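Glutamine synthetase (Streptomyces coelicolor, PDB 4BAX) belongs to the glutamine synthetase family and joins a beta-grasp domain to a larger catalytic domain in a ten-chain assembly. Local coordinates at residues Ala106-Thr118 and Gly228-Arg241. Sequence-based numbering, arbitrary orientation.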
loop_
_atom_site.group_PDB
_atom_site.type_symbol
_atom_site.label_atom_id
_atom_site.label_comp_id
_atom_site.label_asym_id
_atom_site.label_seq_id
_atom_site.Cartn_x
_atom_site.Cartn_y
_atom_site.Cartn_z
ATOM N N ALA A 106 -55.260 -15.736 29.938
ATOM C CA ALA A 106 -56.396 -14.890 30.309
ATOM C C ALA A 106 -56.029 -13.413 30.563
ATOM O O ALA A 106 -56.835 -12.520 30.261
ATOM C CB ALA A 106 -57.104 -15.477 31.539
ATOM N N GLN A 107 -54.827 -13.157 31.102
ATOM C CA GLN A 107 -54.352 -11.785 31.342
ATOM C C GLN A 107 -53.914 -11.090 30.054
ATOM O O GLN A 107 -53.754 -9.862 30.006
ATOM C CB GLN A 107 -53.259 -11.750 32.402
ATOM C CG GLN A 107 -53.722 -12.271 33.744
ATOM C CD GLN A 107 -52.729 -12.015 34.859
ATOM O OE1 GLN A 107 -52.288 -10.884 35.082
ATOM N NE2 GLN A 107 -52.388 -13.074 35.588
ATOM N N GLU A 108 -53.727 -11.900 29.017
ATOM C CA GLU A 108 -53.347 -11.429 27.687
ATOM C C GLU A 108 -52.071 -10.566 27.684
ATOM O O GLU A 108 -52.080 -9.416 27.225
ATOM C CB GLU A 108 -54.510 -10.687 27.033
ATOM C CG GLU A 108 -55.786 -11.524 27.072
ATOM C CD GLU A 108 -56.904 -10.953 26.229
ATOM O OE1 GLU A 108 -56.758 -9.806 25.740
ATOM O OE2 GLU A 108 -57.938 -11.645 26.087
ATOM N N PRO A 109 -50.957 -11.140 28.153
ATOM C CA PRO A 109 -49.718 -10.360 28.177
ATOM C C PRO A 109 -49.235 -10.039 26.762
ATOM O O PRO A 109 -49.344 -10.878 25.864
ATOM C CB PRO A 109 -48.743 -11.294 28.897
ATOM C CG PRO A 109 -49.271 -12.673 28.623
ATOM C CD PRO A 109 -50.757 -12.526 28.618
ATOM N N VAL A 110 -48.703 -8.832 26.584
ATOM C CA VAL A 110 -48.198 -8.369 25.298
ATOM C C VAL A 110 -46.825 -7.725 25.523
ATOM O O VAL A 110 -46.571 -7.107 26.565
ATOM C CB VAL A 110 -49.175 -7.359 24.673
ATOM C CG1 VAL A 110 -48.601 -6.735 23.422
ATOM C CG2 VAL A 110 -50.507 -8.037 24.369
ATOM N N PHE A 111 -45.920 -7.899 24.568
ATOM C CA PHE A 111 -44.572 -7.390 24.733
ATOM C C PHE A 111 -44.103 -6.560 23.558
ATOM O O PHE A 111 -44.458 -6.833 22.406
ATOM C CB PHE A 111 -43.594 -8.540 24.932
ATOM C CG PHE A 111 -43.731 -9.222 26.261
ATOM C CD1 PHE A 111 -44.600 -10.290 26.418
ATOM C CD2 PHE A 111 -43.011 -8.780 27.361
ATOM C CE1 PHE A 111 -44.739 -10.917 27.650
ATOM C CE2 PHE A 111 -43.146 -9.407 28.597
ATOM C CZ PHE A 111 -44.012 -10.476 28.740
ATOM N N GLY A 112 -43.291 -5.553 23.871
ATOM C CA GLY A 112 -42.509 -4.854 22.877
ATOM C C GLY A 112 -41.053 -4.877 23.310
ATOM O O GLY A 112 -40.729 -4.603 24.476
ATOM N N ILE A 113 -40.164 -5.202 22.375
ATOM C CA ILE A 113 -38.730 -5.201 22.671
ATOM C C ILE A 113 -37.924 -4.239 21.782
ATOM O O ILE A 113 -38.021 -4.259 20.544
ATOM C CB ILE A 113 -38.136 -6.652 22.663
ATOM C CG1 ILE A 113 -38.974 -7.547 23.604
ATOM C CG2 ILE A 113 -36.672 -6.660 23.097
ATOM C CD1 ILE A 113 -38.639 -9.001 23.542
ATOM N N GLU A 114 -37.147 -3.374 22.436
ATOM C CA GLU A 114 -36.314 -2.420 21.725
ATOM C C GLU A 114 -34.896 -3.008 21.710
ATOM O O GLU A 114 -34.160 -2.971 22.703
ATOM C CB GLU A 114 -36.348 -1.080 22.448
ATOM C CG GLU A 114 -37.793 -0.588 22.721
ATOM C CD GLU A 114 -37.852 0.742 23.477
ATOM O OE1 GLU A 114 -36.817 1.157 24.059
ATOM O OE2 GLU A 114 -38.933 1.381 23.480
ATOM N N GLN A 115 -34.512 -3.535 20.552
ATOM C CA GLN A 115 -33.322 -4.353 20.454
ATOM C C GLN A 115 -32.154 -3.573 19.926
ATOM O O GLN A 115 -32.149 -3.104 18.786
ATOM C CB GLN A 115 -33.589 -5.543 19.531
ATOM C CG GLN A 115 -32.337 -6.317 19.136
ATOM C CD GLN A 115 -31.813 -7.260 20.238
ATOM O OE1 GLN A 115 -32.428 -8.306 20.560
ATOM N NE2 GLN A 115 -30.652 -6.907 20.798
ATOM N N GLU A 116 -31.147 -3.444 20.778
ATOM C CA GLU A 116 -29.969 -2.691 20.412
ATOM C C GLU A 116 -28.828 -3.606 19.958
ATOM O O GLU A 116 -28.744 -4.776 20.356
ATOM C CB GLU A 116 -29.524 -1.805 21.586
ATOM C CG GLU A 116 -30.565 -0.734 21.957
ATOM C CD GLU A 116 -30.132 0.168 23.120
ATOM O OE1 GLU A 116 -29.221 -0.229 23.889
ATOM O OE2 GLU A 116 -30.692 1.291 23.240
ATOM N N TYR A 117 -27.948 -3.052 19.130
ATOM C CA TYR A 117 -26.782 -3.773 18.662
ATOM C C TYR A 117 -25.737 -2.786 18.199
ATOM O O TYR A 117 -26.074 -1.652 17.846
ATOM C CB TYR A 117 -27.148 -4.733 17.535
ATOM C CG TYR A 117 -27.798 -4.042 16.342
ATOM C CD1 TYR A 117 -29.149 -3.710 16.349
ATOM C CD2 TYR A 117 -27.061 -3.716 15.217
ATOM C CE1 TYR A 117 -29.740 -3.083 15.273
ATOM C CE2 TYR A 117 -27.658 -3.085 14.133
ATOM C CZ TYR A 117 -28.991 -2.777 14.167
ATOM O OH TYR A 117 -29.562 -2.154 13.079
ATOM N N THR A 118 -24.491 -3.243 18.121
ATOM C CA THR A 118 -23.377 -2.400 17.690
ATOM C C THR A 118 -22.632 -3.055 16.532
ATOM O O THR A 118 -22.319 -4.253 16.596
ATOM C CB THR A 118 -22.405 -2.117 18.873
ATOM O OG1 THR A 118 -23.165 -1.786 20.055
ATOM C CG2 THR A 118 -21.450 -0.967 18.540
ATOM N N GLY A 228 -23.858 1.404 26.591
ATOM C CA GLY A 228 -24.150 -0.015 26.543
ATOM C C GLY A 228 -25.284 -0.343 25.582
ATOM O O GLY A 228 -26.019 0.545 25.128
ATOM N N ALA A 229 -25.395 -1.620 25.228
ATOM C CA ALA A 229 -26.476 -2.067 24.364
ATOM C C ALA A 229 -27.513 -2.838 25.180
ATOM O O ALA A 229 -27.191 -3.858 25.808
ATOM C CB ALA A 229 -25.923 -2.911 23.197
ATOM N N GLY A 230 -28.748 -2.340 25.203
ATOM C CA GLY A 230 -29.804 -3.029 25.932
ATOM C C GLY A 230 -30.897 -3.660 25.074
ATOM O O GLY A 230 -30.872 -3.536 23.844
ATOM N N ALA A 231 -31.836 -4.341 25.741
ATOM C CA ALA A 231 -33.087 -4.809 25.129
ATOM C C ALA A 231 -34.265 -4.445 26.036
ATOM O O ALA A 231 -34.748 -5.300 26.795
ATOM C CB ALA A 231 -33.054 -6.333 24.869
ATOM N N HIS A 232 -34.653 -3.165 26.036
ATOM C CA HIS A 232 -35.746 -2.684 26.883
ATOM C C HIS A 232 -37.015 -3.421 26.503
ATOM O O HIS A 232 -37.330 -3.558 25.310
ATOM C CB HIS A 232 -35.963 -1.182 26.723
ATOM C CG HIS A 232 -34.884 -0.343 27.334
ATOM N ND1 HIS A 232 -33.777 -0.894 27.950
ATOM C CD2 HIS A 232 -34.756 0.999 27.459
ATOM C CE1 HIS A 232 -33.005 0.076 28.411
ATOM N NE2 HIS A 232 -33.578 1.233 28.129
ATOM N N THR A 233 -37.748 -3.876 27.514
ATOM C CA THR A 233 -38.944 -4.672 27.285
ATOM C C THR A 233 -40.195 -3.958 27.806
ATOM O O THR A 233 -40.276 -3.554 28.969
ATOM C CB THR A 233 -38.805 -6.063 27.909
ATOM O OG1 THR A 233 -37.585 -6.661 27.446
ATOM C CG2 THR A 233 -39.982 -6.932 27.510
ATOM N N ASN A 234 -41.148 -3.794 26.897
ATOM C CA ASN A 234 -42.423 -3.165 27.185
ATOM C C ASN A 234 -43.459 -4.243 27.428
ATOM O O ASN A 234 -43.597 -5.187 26.640
ATOM C CB ASN A 234 -42.857 -2.279 26.015
ATOM C CG ASN A 234 -41.828 -1.207 25.685
ATOM O OD1 ASN A 234 -41.452 -0.390 26.539
ATOM N ND2 ASN A 234 -41.338 -1.230 24.447
ATOM N N PHE A 235 -44.185 -4.090 28.527
ATOM C CA PHE A 235 -45.096 -5.127 28.964
ATOM C C PHE A 235 -46.419 -4.612 29.506
ATOM O O PHE A 235 -46.444 -3.632 30.261
ATOM C CB PHE A 235 -44.409 -5.989 30.011
ATOM C CG PHE A 235 -45.347 -6.828 30.795
ATOM C CD1 PHE A 235 -45.902 -7.966 30.248
ATOM C CD2 PHE A 235 -45.698 -6.461 32.090
ATOM C CE1 PHE A 235 -46.769 -8.746 30.984
ATOM C CE2 PHE A 235 -46.574 -7.236 32.832
ATOM C CZ PHE A 235 -47.109 -8.382 32.279
ATOM N N SER A 236 -47.502 -5.299 29.147
ATOM C CA SER A 236 -48.828 -4.986 29.676
ATOM C C SER A 236 -49.723 -6.218 29.633
ATOM O O SER A 236 -49.491 -7.165 28.877
ATOM C CB SER A 236 -49.497 -3.814 28.917
ATOM O OG SER A 236 -50.014 -4.200 27.638
ATOM N N THR A 237 -50.775 -6.160 30.439
ATOM C CA THR A 237 -51.824 -7.155 30.442
ATOM C C THR A 237 -53.078 -6.356 30.141
ATOM O O THR A 237 -53.016 -5.125 30.115
ATOM C CB THR A 237 -51.986 -7.825 31.817
ATOM O OG1 THR A 237 -52.291 -6.820 32.804
ATOM C CG2 THR A 237 -50.727 -8.626 32.208
ATOM N N LYS A 238 -54.209 -7.038 29.937
ATOM C CA LYS A 238 -55.465 -6.364 29.606
ATOM C C LYS A 238 -55.819 -5.376 30.729
ATOM O O LYS A 238 -56.214 -4.229 30.465
ATOM C CB LYS A 238 -56.582 -7.385 29.419
ATOM C CG LYS A 238 -57.892 -6.819 28.882
ATOM C CD LYS A 238 -59.005 -7.886 28.848
ATOM C CE LYS A 238 -59.325 -8.435 30.252
ATOM N NZ LYS A 238 -60.049 -7.487 31.169
ATOM N N ALA A 239 -55.625 -5.820 31.974
ATOM C CA ALA A 239 -55.862 -4.991 33.151
ATOM C C ALA A 239 -54.956 -3.754 33.199
ATOM O O ALA A 239 -55.400 -2.648 33.529
ATOM C CB ALA A 239 -55.690 -5.821 34.420
ATOM N N MET A 240 -53.695 -3.930 32.841
ATOM C CA MET A 240 -52.760 -2.814 32.814
ATOM C C MET A 240 -53.145 -1.787 31.740
ATOM O O MET A 240 -53.028 -0.579 31.936
ATOM C CB MET A 240 -51.337 -3.321 32.612
ATOM C CG MET A 240 -50.822 -4.075 33.825
ATOM S SD MET A 240 -49.315 -4.998 33.479
ATOM C CE MET A 240 -48.121 -3.640 33.397
ATOM N N ARG A 241 -53.602 -2.275 30.594
ATOM C CA ARG A 241 -54.094 -1.390 29.544
ATOM C C ARG A 241 -55.396 -0.690 29.942
ATOM O O ARG A 241 -55.730 0.375 29.421
ATOM C CB ARG A 241 -54.240 -2.110 28.202
ATOM C CG ARG A 241 -53.049 -2.949 27.815
ATOM C CD ARG A 241 -53.201 -3.541 26.420
ATOM N NE ARG A 241 -53.744 -4.906 26.491
ATOM C CZ ARG A 241 -53.040 -5.987 26.847
ATOM N NH1 ARG A 241 -51.750 -5.878 27.208
ATOM N NH2 ARG A 241 -53.631 -7.180 26.870
HETATM O O HOH W 1 -53.671 -8.773 34.566
HETATM O O HOH W 2 -32.853 -1.309 24.507
#
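Gly112 and Asn234 sit opposite one another in an antiparallel hydrogen-bonded pair, Asn234 N reaching Gly112 O at 2.6 Å and Gly112 N answering to Asn234 O. Lacking a side chain, Gly112 lets the Asn234 amide lean over its peptide, with ND2 3.4 Å from Gly112 O. Val110 and Ser236 form the next hydrogen-bonded pair.

On the face carrying Phe111, Ile113, Thr233 and Phe235, the two phenyl rings lie side by side, their planes at 35° and Phe111 CZ 3.5 Å from Phe235 CD1. Phe235 holds CG anti to its backbone N (chi1 164°), where CE1 also meets Pro109 CB at the ring edge. Thr233 turns its methyl CG2 to the edge of Phe111. Helix 323-341 touches both rings and helix 190-210 packs on Phe111, a buried setting that suits large apolar residues.

Toward Thr118, Glu114 N donates to His232 O at 2.9 Å, nearly straight, while water 2 bridges the other half of the pair, donating to Glu114 O and accepting from His232 N. Beyond it, the extended Glu116 side chain lets OE1 accept a hydrogen bond from Gly230 N (2.5 Å), met on the anti side but 32° out of the carboxylate plane, while Glu116 N donates to Gly230 O.

At the other end, Thr237 is the N-cap of helix 238-242; its OG1 accepts from Met240 N. Lys238 N, in the helix's first turn, donates to Gln107 O at 2.9 Å. Arg241, bent at chi3, folds back over the Thr237-Lys238 peptide, and NH2 gives Glu108 O a nearly straight 2.7 Å bond within the guanidinium plane. Water 1 links Gln107 OE1 to Thr237 OG1, and Cys335 O holds Gln107 NE2. Strand 110-121 also pairs with strand 180-188, making this antiparallel ladder part of the helix-backed, curved sheet of the glutamine synthetase catalytic domain.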